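Local coordinates for protein TRAP dicarboxylate transporter-DctP subunit (Desulfovibrio salexigens, PDB 4N6D) that probably captures an organic acid or similar solute in the periplasm and delivers it to the membrane components of a TRAP transporter, at residues A[61-66]-A[249-254]; A[81-86]-A[137-142]; A[242-247]-A[253-258]. All blocks are in the same frame, centred on the assembly; numbering follows the deposited sequence.

Contact 1. Residues A[61-66]-A[249-254]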
loop_
_atom_site.group_PDB
_atom_site.type_symbol
_atom_site.label_atom_id
_atom_site.label_comp_id
_atom_site.label_asym_id
_atom_site.label_seq_id
_atom_site.Cartn_x
_atom_site.Cartn_y
_atom_site.Cartn_z
ATOM N N GLY A 61 -19.120 -24.141 0.951
ATOM C CA GLY A 61 -19.278 -24.183 2.396
ATOM C C GLY A 61 -18.337 -25.134 3.114
ATOM O O GLY A 61 -18.422 -25.270 4.324
ATOM N N LYS A 62 -17.426 -25.784 2.392
ATOM C CA LYS A 62 -16.477 -26.681 3.043
ATOM C C LYS A 62 -15.502 -25.935 3.941
ATOM O O LYS A 62 -15.012 -26.487 4.923
ATOM C CB LYS A 62 -15.699 -27.501 2.021
ATOM C CG LYS A 62 -16.535 -28.586 1.369
ATOM C CD LYS A 62 -15.673 -29.444 0.468
ATOM C CE LYS A 62 -15.045 -28.610 -0.622
ATOM N NZ LYS A 62 -14.258 -29.433 -1.565
ATOM N N VAL A 63 -15.232 -24.683 3.601
ATOM C CA VAL A 63 -14.372 -23.820 4.406
ATOM C C VAL A 63 -15.194 -22.687 4.987
ATOM O O VAL A 63 -16.028 -22.097 4.288
ATOM C CB VAL A 63 -13.256 -23.170 3.542
ATOM C CG1 VAL A 63 -12.397 -22.208 4.370
ATOM C CG2 VAL A 63 -12.384 -24.240 2.919
ATOM N N GLN A 64 -14.980 -22.402 6.265
ATOM C CA GLN A 64 -15.501 -21.194 6.882
ATOM C C GLN A 64 -14.321 -20.359 7.366
ATOM O O GLN A 64 -13.291 -20.899 7.763
ATOM C CB GLN A 64 -16.461 -21.513 8.041
ATOM C CG GLN A 64 -15.818 -22.126 9.242
ATOM C CD GLN A 64 -16.828 -22.451 10.326
ATOM O OE1 GLN A 64 -18.018 -22.673 10.044
ATOM N NE2 GLN A 64 -16.367 -22.475 11.570
ATOM N N VAL A 65 -14.487 -19.041 7.337
ATOM C CA VAL A 65 -13.451 -18.105 7.775
ATOM C C VAL A 65 -14.002 -17.173 8.858
ATOM O O VAL A 65 -15.055 -16.540 8.672
ATOM C CB VAL A 65 -12.976 -17.249 6.576
ATOM C CG1 VAL A 65 -11.826 -16.321 7.000
ATOM C CG2 VAL A 65 -12.545 -18.134 5.440
ATOM N N GLN A 66 -13.335 -17.121 10.011
ATOM C CA GLN A 66 -13.662 -16.131 11.027
ATOM C C GLN A 66 -12.656 -15.000 10.940
ATOM O O GLN A 66 -11.453 -15.234 10.992
ATOM C CB GLN A 66 -13.558 -16.699 12.441
ATOM C CG GLN A 66 -14.622 -17.691 12.786
ATOM C CD GLN A 66 -14.408 -18.982 12.053
ATOM O OE1 GLN A 66 -15.263 -19.419 11.279
ATOM N NE2 GLN A 66 -13.260 -19.611 12.292
ATOM N N ASP A 249 -6.704 -30.717 -2.062
ATOM C CA ASP A 249 -6.280 -30.095 -3.312
ATOM C C ASP A 249 -7.325 -29.188 -3.957
ATOM O O ASP A 249 -6.979 -28.156 -4.544
ATOM C CB ASP A 249 -5.858 -31.184 -4.305
ATOM C CG ASP A 249 -4.462 -31.720 -4.018
ATOM O OD1 ASP A 249 -3.679 -31.013 -3.348
ATOM O OD2 ASP A 249 -4.144 -32.829 -4.480
ATOM N N ASP A 250 -8.603 -29.548 -3.893
ATOM C CA ASP A 250 -9.612 -28.685 -4.507
ATOM C C ASP A 250 -9.753 -27.337 -3.809
ATOM O O ASP A 250 -9.939 -26.301 -4.462
ATOM C CB ASP A 250 -10.977 -29.387 -4.625
ATOM C CG ASP A 250 -11.596 -29.739 -3.282
ATOM O OD1 ASP A 250 -10.879 -29.868 -2.283
ATOM O OD2 ASP A 250 -12.827 -29.906 -3.238
ATOM N N VAL A 251 -9.635 -27.350 -2.486
ATOM C CA VAL A 251 -9.582 -26.113 -1.713
ATOM C C VAL A 251 -8.315 -25.298 -2.016
ATOM O O VAL A 251 -8.375 -24.072 -2.171
ATOM C CB VAL A 251 -9.708 -26.402 -0.189
ATOM C CG1 VAL A 251 -9.534 -25.124 0.614
ATOM C CG2 VAL A 251 -11.057 -27.020 0.115
ATOM N N LYS A 252 -7.162 -25.959 -2.104
ATOM C CA LYS A 252 -5.928 -25.251 -2.468
ATOM C C LYS A 252 -6.076 -24.562 -3.810
ATOM O O LYS A 252 -5.642 -23.420 -3.985
ATOM C CB LYS A 252 -4.723 -26.195 -2.508
ATOM C CG LYS A 252 -4.255 -26.717 -1.148
ATOM C CD LYS A 252 -2.914 -27.424 -1.295
ATOM C CE LYS A 252 -2.359 -27.936 0.022
ATOM N NZ LYS A 252 -1.235 -28.868 -0.240
ATOM N N LYS A 253 -6.708 -25.237 -4.772
ATOM C CA LYS A 253 -6.917 -24.611 -6.064
ATOM C C LYS A 253 -7.759 -23.339 -5.960
ATOM O O LYS A 253 -7.461 -22.334 -6.595
ATOM C CB LYS A 253 -7.595 -25.584 -7.019
ATOM C CG LYS A 253 -7.779 -24.971 -8.383
ATOM C CD LYS A 253 -8.405 -25.928 -9.363
ATOM C CE LYS A 253 -8.126 -25.488 -10.790
ATOM N NZ LYS A 253 -8.282 -24.044 -11.011
ATOM N N VAL A 254 -8.830 -23.372 -5.174
ATOM C CA VAL A 254 -9.625 -22.171 -4.977
ATOM C C VAL A 254 -8.765 -21.045 -4.435
ATOM O O VAL A 254 -8.823 -19.919 -4.919
ATOM C CB VAL A 254 -10.806 -22.435 -4.025
ATOM C CG1 VAL A 254 -11.496 -21.150 -3.655
ATOM C CG2 VAL A 254 -11.801 -23.398 -4.669
HETATM O O HOH W 1 -12.598 -30.863 -0.289
#
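V63 and V251 form the apolar part of this contact, where the start of a strand faces the first turns of a long helix. CG2 of V63 reaches CG1 of V251 at 3.8 Å and comes within 4.2 Å of CG2 of the same residue, so one methyl rests against the forked end of the other valine. Both are buried, and their branched apolar side chains suit such a methyl-to-methyl contact. At the more exposed margin K62 needs reach instead. Its chain leaves beside the backbone N and bends once, at the third torsion (chi3 -60°), which carries the ammonium across to D250. The two approach from opposite directions and make a salt bridge, but NZ to OD2 of D250 is modelled at an impossible 2.3 Å, so its exact geometry is doubtful. A water donates to D250 OD1 at 2.8 Å and lies beside the lysine. D250 CG is staggered between its backbone N and carbonyl carbon (chi1 64°), and OD1 also accepts a weak bond from the V251 N-H, at 126°. Strand 63-68 is an outermost strand of the five-stranded sheet, beside strand 30-35, whose I30 and L32 touch V63. V55 of helix 43-58 packs on V63 too, and R58 of that helix meets V254 of helix 249-285.

Contact 2. Residues A[81-86]-A[137-142]; sequences RGVMQG and KRFKVL. With I3C (5-amino-2,4,6-triiodobenzene-1,3-dicarboxylic acid), chain C.
The F139 ring has CB of R138 over the centre of one face and the backbone N of M84 at its edge. Iodine I2 of a bound I3C, the triiodinated phasing compound, lies 3.5 Å above one face of the R138 guanidinium and K137 CE on the opposite face, both offset toward the rim; the I3C amino N13 is also over a face. The R81 guanidinium carries CG of Q85 over its centre, with the I3C carboxylate carbon C10 in plane at the NH1/NH2 edge and M84 SD in plane at another part of the rim. The NH1/NH2 edge, a forked planar cation suited to a carboxylate, grips it twice: NH2 reaches O12 at 2.6 Å, nearly straight at 177°, whereas NH1 makes a longer, bent bond to O11. M84 crosses the phenylalanine at about a right angle in a Met-aromatic contact, SD standing 4.9 Å from the ring centroid and 64° off its normal; its CG is modelled too near the ring to trust. The turn at its third torsion (chi3 56°) places the methyl CE 3.9 Å from both R138 CD and I2, so the flexible thioether joins core to pocket. V83 CG1 meets F139 CE1 at 3.9 Å. I238 of strand 234-240, the sheet neighbour of strand 139-146, touches both V83 and F139, so helix 79-85 packs on the sheet through V83.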
loop_
_atom_site.group_PDB
_atom_site.type_symbol
_atom_site.label_atom_id
_atom_site.label_comp_id
_atom_site.label_asym_id
_atom_site.label_seq_id
_atom_site.Cartn_x
_atom_site.Cartn_y
_atom_site.Cartn_z
ATOM N N ARG A 81 4.772 -13.524 13.833
ATOM C CA ARG A 81 5.055 -14.638 14.713
ATOM C C ARG A 81 3.788 -15.421 15.020
ATOM O O ARG A 81 3.782 -16.653 15.099
ATOM C CB ARG A 81 5.668 -14.143 16.017
ATOM C CG ARG A 81 6.305 -15.245 16.812
ATOM C CD ARG A 81 7.538 -15.807 16.096
ATOM N NE ARG A 81 8.041 -16.955 16.844
ATOM C CZ ARG A 81 8.457 -18.092 16.306
ATOM N NH1 ARG A 81 8.472 -18.250 14.990
ATOM N NH2 ARG A 81 8.874 -19.062 17.103
ATOM N N GLY A 82 2.693 -14.693 15.199
ATOM C CA GLY A 82 1.423 -15.328 15.495
ATOM C C GLY A 82 0.932 -16.274 14.418
ATOM O O GLY A 82 0.406 -17.349 14.696
ATOM N N VAL A 83 1.067 -15.876 13.166
ATOM C CA VAL A 83 0.685 -16.776 12.097
ATOM C C VAL A 83 1.665 -17.965 12.020
ATOM O O VAL A 83 1.260 -19.117 11.835
ATOM C CB VAL A 83 0.583 -16.024 10.760
ATOM C CG1 VAL A 83 0.414 -17.008 9.615
ATOM C CG2 VAL A 83 -0.588 -15.052 10.794
ATOM N N MET A 84 2.957 -17.700 12.211
ATOM C CA MET A 84 3.964 -18.757 12.154
ATOM C C MET A 84 3.675 -19.807 13.206
ATOM O O MET A 84 3.872 -21.008 12.985
ATOM C CB MET A 84 5.359 -18.174 12.382
ATOM C CG MET A 84 5.852 -17.321 11.243
ATOM S SD MET A 84 7.453 -16.549 11.541
ATOM C CE MET A 84 8.280 -18.016 11.876
ATOM N N GLN A 85 3.199 -19.356 14.361
ATOM C CA GLN A 85 2.900 -20.234 15.489
ATOM C C GLN A 85 1.511 -20.864 15.422
ATOM O O GLN A 85 1.205 -21.763 16.198
ATOM C CB GLN A 85 3.067 -19.472 16.809
ATOM C CG GLN A 85 4.514 -19.131 17.091
ATOM C CD GLN A 85 4.725 -18.405 18.406
ATOM O OE1 GLN A 85 4.047 -17.419 18.704
ATOM N NE2 GLN A 85 5.683 -18.885 19.197
ATOM N N GLY A 86 0.674 -20.396 14.495
ATOM C CA GLY A 86 -0.663 -20.932 14.339
ATOM C C GLY A 86 -1.710 -20.295 15.252
ATOM O O GLY A 86 -2.844 -20.790 15.342
ATOM N N LYS A 137 9.258 -17.838 2.816
ATOM C CA LYS A 137 9.357 -19.293 2.749
ATOM C C LYS A 137 8.606 -20.041 3.850
ATOM O O LYS A 137 8.253 -21.213 3.671
ATOM C CB LYS A 137 10.826 -19.732 2.767
ATOM C CG LYS A 137 11.477 -19.620 4.147
ATOM C CD LYS A 137 12.887 -20.196 4.161
ATOM C CE LYS A 137 13.082 -21.181 5.305
ATOM N NZ LYS A 137 14.347 -20.903 6.063
ATOM N N ARG A 138 8.339 -19.376 4.968
ATOM C CA ARG A 138 7.654 -20.012 6.093
ATOM C C ARG A 138 6.145 -20.049 5.924
ATOM O O ARG A 138 5.451 -20.702 6.711
ATOM C CB ARG A 138 7.972 -19.270 7.372
ATOM C CG ARG A 138 9.448 -19.252 7.672
ATOM C CD ARG A 138 9.781 -20.073 8.864
ATOM N NE ARG A 138 11.178 -19.866 9.235
ATOM C CZ ARG A 138 12.136 -20.776 9.146
ATOM N NH1 ARG A 138 13.373 -20.460 9.521
ATOM N NH2 ARG A 138 11.866 -21.997 8.697
ATOM N N PHE A 139 5.643 -19.338 4.920
ATOM C CA PHE A 139 4.199 -19.149 4.755
ATOM C C PHE A 139 3.707 -19.551 3.383
ATOM O O PHE A 139 4.485 -19.617 2.430
ATOM C CB PHE A 139 3.845 -17.672 4.931
ATOM C CG PHE A 139 4.319 -17.091 6.210
ATOM C CD1 PHE A 139 3.706 -17.424 7.405
ATOM C CD2 PHE A 139 5.370 -16.205 6.229
ATOM C CE1 PHE A 139 4.148 -16.876 8.607
ATOM C CE2 PHE A 139 5.828 -15.674 7.425
ATOM C CZ PHE A 139 5.222 -16.002 8.604
ATOM N N LYS A 140 2.412 -19.804 3.272
ATOM C CA LYS A 140 1.740 -19.696 1.984
ATOM C C LYS A 140 1.325 -18.237 1.803
ATOM O O LYS A 140 0.656 -17.669 2.665
ATOM C CB LYS A 140 0.505 -20.583 1.924
ATOM C CG LYS A 140 -0.367 -20.303 0.686
ATOM C CD LYS A 140 0.333 -20.663 -0.620
ATOM C CE LYS A 140 -0.613 -20.448 -1.792
ATOM N NZ LYS A 140 -0.078 -20.981 -3.058
ATOM N N VAL A 141 1.746 -17.621 0.703
ATOM C CA VAL A 141 1.317 -16.272 0.396
ATOM C C VAL A 141 -0.002 -16.349 -0.371
ATOM O O VAL A 141 -0.025 -16.819 -1.517
ATOM C CB VAL A 141 2.380 -15.506 -0.399
ATOM C CG1 VAL A 141 1.873 -14.130 -0.768
ATOM C CG2 VAL A 141 3.679 -15.399 0.418
ATOM N N LEU A 142 -1.094 -15.941 0.270
ATOM C CA LEU A 142 -2.429 -16.100 -0.309
ATOM C C LEU A 142 -2.733 -15.013 -1.330
ATOM O O LEU A 142 -3.429 -15.274 -2.312
ATOM C CB LEU A 142 -3.511 -16.070 0.773
ATOM C CG LEU A 142 -3.460 -17.292 1.686
ATOM C CD1 LEU A 142 -4.468 -17.098 2.796
ATOM C CD2 LEU A 142 -3.770 -18.524 0.892
HETATM I I3 I3C C . 12.323 -26.495 12.206
HETATM I I2 I3C C . 11.090 -20.579 12.791
HETATM I I1 I3C C . 8.371 -24.602 16.287
HETATM O O8 I3C C . 10.984 -27.041 15.424
HETATM O O9 I3C C . 9.214 -27.204 14.124
HETATM C C10 I3C C . 9.208 -21.791 15.030
HETATM N N13 I3C C . 12.456 -23.280 11.650
HETATM C C1 I3C C . 10.414 -25.162 14.126
HETATM C C6 I3C C . 11.311 -24.885 13.112
HETATM C C5 I3C C . 11.536 -23.584 12.697
HETATM C C4 I3C C . 10.847 -22.583 13.338
HETATM C C3 I3C C . 9.949 -22.869 14.345
HETATM C C2 I3C C . 9.733 -24.156 14.753
HETATM C C7 I3C C . 10.186 -26.551 14.579
HETATM O O11 I3C C . 8.074 -21.423 14.628
HETATM O O12 I3C C . 9.745 -21.265 16.035
#

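Contact 3. Residues A[242-247]-A[253-258]; sequences NSWNSL and KVLNDL
W244 reaches L255 because its CG stands opposite its backbone N (chi1 173°), which carries the indole out from its short helix toward the next one. The chi2 torsion of -107° then presents the benzo edge of the ring: CB of L255 lies in the ring plane at that edge, 4.0 Å from CZ3, and the two side chains run alongside one another, pointing opposite ways. N256 crosses the indole at about a right angle, its amide plane turned 51° from the ring. Its OD1 stands 3.6 Å from W244 CH2, a polar oxygen beside an aromatic carbon, and its stronger partner is K140 NZ, from which OD1 accepts a hydrogen bond. L247 directs its buried side chain to the helix, and CD1 meets CD2 of L255 at 3.6 Å. L255 thus fills the angle between an aromatic edge and another leucine, a place for a branched apolar chain. Within the end of the short helix the S246 hydroxyl donates to the S243 carbonyl oxygen at 2.7 Å. On the exposed side of the helix, K253 NZ and D257 form a salt bridge one turn apart, using the syn lone pair of OD2. The two helices follow each other closely in the chain, after strand 234-240. M239 of that strand touches W244 and L247, L142 of strand 139-146 backs L255, and W51 of helix 43-58 reaches L255 as well.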
loop_
_atom_site.group_PDB
_atom_site.type_symbol
_atom_site.label_atom_id
_atom_site.label_comp_id
_atom_site.label_asym_id
_atom_site.label_seq_id
_atom_site.Cartn_x
_atom_site.Cartn_y
_atom_site.Cartn_z
ATOM N N ASN A 242 1.287 -25.196 8.280
ATOM C CA ASN A 242 0.508 -26.364 8.677
ATOM C C ASN A 242 -0.964 -26.244 8.279
ATOM O O ASN A 242 -1.586 -27.204 7.817
ATOM C CB ASN A 242 0.648 -26.604 10.180
ATOM C CG ASN A 242 2.060 -26.943 10.569
ATOM O OD1 ASN A 242 2.763 -26.136 11.170
ATOM N ND2 ASN A 242 2.481 -28.129 10.239
ATOM N N SER A 243 -1.527 -25.049 8.442
ATOM C CA SER A 243 -2.884 -24.807 7.988
ATOM C C SER A 243 -3.040 -25.018 6.483
ATOM O O SER A 243 -3.996 -25.653 6.042
ATOM C CB SER A 243 -3.338 -23.395 8.380
ATOM O OG SER A 243 -3.178 -23.190 9.790
ATOM N N TRP A 244 -2.116 -24.471 5.689
ATOM C CA TRP A 244 -2.133 -24.670 4.241
ATOM C C TRP A 244 -2.027 -26.151 3.881
ATOM O O TRP A 244 -2.786 -26.685 3.048
ATOM C CB TRP A 244 -0.975 -23.886 3.602
ATOM C CG TRP A 244 -0.817 -24.167 2.146
ATOM C CD1 TRP A 244 0.178 -24.899 1.551
ATOM C CD2 TRP A 244 -1.699 -23.756 1.095
ATOM N NE1 TRP A 244 -0.025 -24.948 0.186
ATOM C CE2 TRP A 244 -1.176 -24.265 -0.113
ATOM C CE3 TRP A 244 -2.880 -23.008 1.054
ATOM C CZ2 TRP A 244 -1.785 -24.026 -1.346
ATOM C CZ3 TRP A 244 -3.481 -22.779 -0.173
ATOM C CH2 TRP A 244 -2.939 -23.298 -1.349
ATOM N N ASN A 245 -1.095 -26.830 4.531
ATOM C CA ASN A 245 -0.840 -28.244 4.235
ATOM C C ASN A 245 -2.090 -29.097 4.408
ATOM O O ASN A 245 -2.294 -30.079 3.683
ATOM C CB ASN A 245 0.249 -28.781 5.157
ATOM C CG ASN A 245 1.626 -28.244 4.835
ATOM O OD1 ASN A 245 1.862 -27.575 3.814
ATOM N ND2 ASN A 245 2.572 -28.566 5.702
ATOM N N SER A 246 -2.913 -28.713 5.386
ATOM C CA SER A 246 -4.107 -29.456 5.768
ATOM C C SER A 246 -5.229 -29.378 4.748
ATOM O O SER A 246 -6.178 -30.166 4.818
ATOM C CB SER A 246 -4.629 -28.944 7.124
ATOM O OG SER A 246 -5.349 -27.733 6.978
ATOM N N LEU A 247 -5.146 -28.431 3.817
ATOM C CA LEU A 247 -6.236 -28.204 2.875
ATOM C C LEU A 247 -6.231 -29.235 1.752
ATOM O O LEU A 247 -5.181 -29.540 1.214
ATOM C CB LEU A 247 -6.141 -26.803 2.262
ATOM C CG LEU A 247 -6.073 -25.627 3.225
ATOM C CD1 LEU A 247 -5.993 -24.300 2.470
ATOM C CD2 LEU A 247 -7.310 -25.660 4.125
ATOM N N LYS A 253 -6.708 -25.237 -4.772
ATOM C CA LYS A 253 -6.917 -24.611 -6.064
ATOM C C LYS A 253 -7.759 -23.339 -5.960
ATOM O O LYS A 253 -7.461 -22.334 -6.595
ATOM C CB LYS A 253 -7.595 -25.584 -7.019
ATOM C CG LYS A 253 -7.779 -24.971 -8.383
ATOM C CD LYS A 253 -8.405 -25.928 -9.363
ATOM C CE LYS A 253 -8.126 -25.488 -10.790
ATOM N NZ LYS A 253 -8.282 -24.044 -11.011
ATOM N N VAL A 254 -8.830 -23.372 -5.174
ATOM C CA VAL A 254 -9.625 -22.171 -4.977
ATOM C C VAL A 254 -8.765 -21.045 -4.435
ATOM O O VAL A 254 -8.823 -19.919 -4.919
ATOM C CB VAL A 254 -10.806 -22.435 -4.025
ATOM C CG1 VAL A 254 -11.496 -21.150 -3.655
ATOM C CG2 VAL A 254 -11.801 -23.398 -4.669
ATOM N N LEU A 255 -7.969 -21.332 -3.414
ATOM C CA LEU A 255 -7.176 -20.271 -2.798
ATOM C C LEU A 255 -6.057 -19.790 -3.717
ATOM O O LEU A 255 -5.691 -18.626 -3.705
ATOM C CB LEU A 255 -6.615 -20.737 -1.459
ATOM C CG LEU A 255 -7.512 -20.476 -0.249
ATOM C CD1 LEU A 255 -8.921 -20.976 -0.412
ATOM C CD2 LEU A 255 -6.874 -21.101 0.984
ATOM N N ASN A 256 -5.502 -20.699 -4.498
ATOM C CA ASN A 256 -4.452 -20.361 -5.432
ATOM C C ASN A 256 -5.014 -19.458 -6.507
ATOM O O ASN A 256 -4.423 -18.430 -6.834
ATOM C CB ASN A 256 -3.874 -21.615 -6.070
ATOM C CG ASN A 256 -2.816 -22.259 -5.223
ATOM O OD1 ASN A 256 -2.182 -21.599 -4.413
ATOM N ND2 ASN A 256 -2.599 -23.551 -5.422
ATOM N N ASP A 257 -6.168 -19.830 -7.056
ATOM C CA ASP A 257 -6.792 -19.006 -8.093
ATOM C C ASP A 257 -7.165 -17.611 -7.598
ATOM O O ASP A 257 -7.115 -16.623 -8.347
ATOM C CB ASP A 257 -8.035 -19.698 -8.650
ATOM C CG ASP A 257 -7.698 -20.875 -9.557
ATOM O OD1 ASP A 257 -6.540 -20.999 -9.967
ATOM O OD2 ASP A 257 -8.599 -21.665 -9.863
ATOM N N LEU A 258 -7.523 -17.500 -6.322
ATOM C CA LEU A 258 -7.825 -16.194 -5.754
ATOM C C LEU A 258 -6.619 -15.266 -5.545
ATOM O O LEU A 258 -6.780 -14.098 -5.223
ATOM C CB LEU A 258 -8.565 -16.341 -4.419
ATOM C CG LEU A 258 -10.061 -16.526 -4.560
ATOM C CD1 LEU A 258 -10.638 -17.097 -3.266
ATOM C CD2 LEU A 258 -10.745 -15.209 -4.960
#

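Overall arrangement
Contacts 1 and 3 are close neighbours, their centres about 7 Å apart, because both use the start of helix 249-285 and share K253 and V254; between them K252 CE packs 3.3 Å from the W244 carbonyl O. Contact 2, about 13 Å from contact 3 between centres, meets it through strand 139-146, where K140 NZ lies 2.6 Å from N256 OD1. Contacts 1 and 2 do not touch: their centres are about 17 Å apart, although both reach the five-stranded sheet, at its two outermost strands. Contact 2 supplies R81, M84 and R138 to one I3C site, while a second I3C touches G61 of segment 61-66.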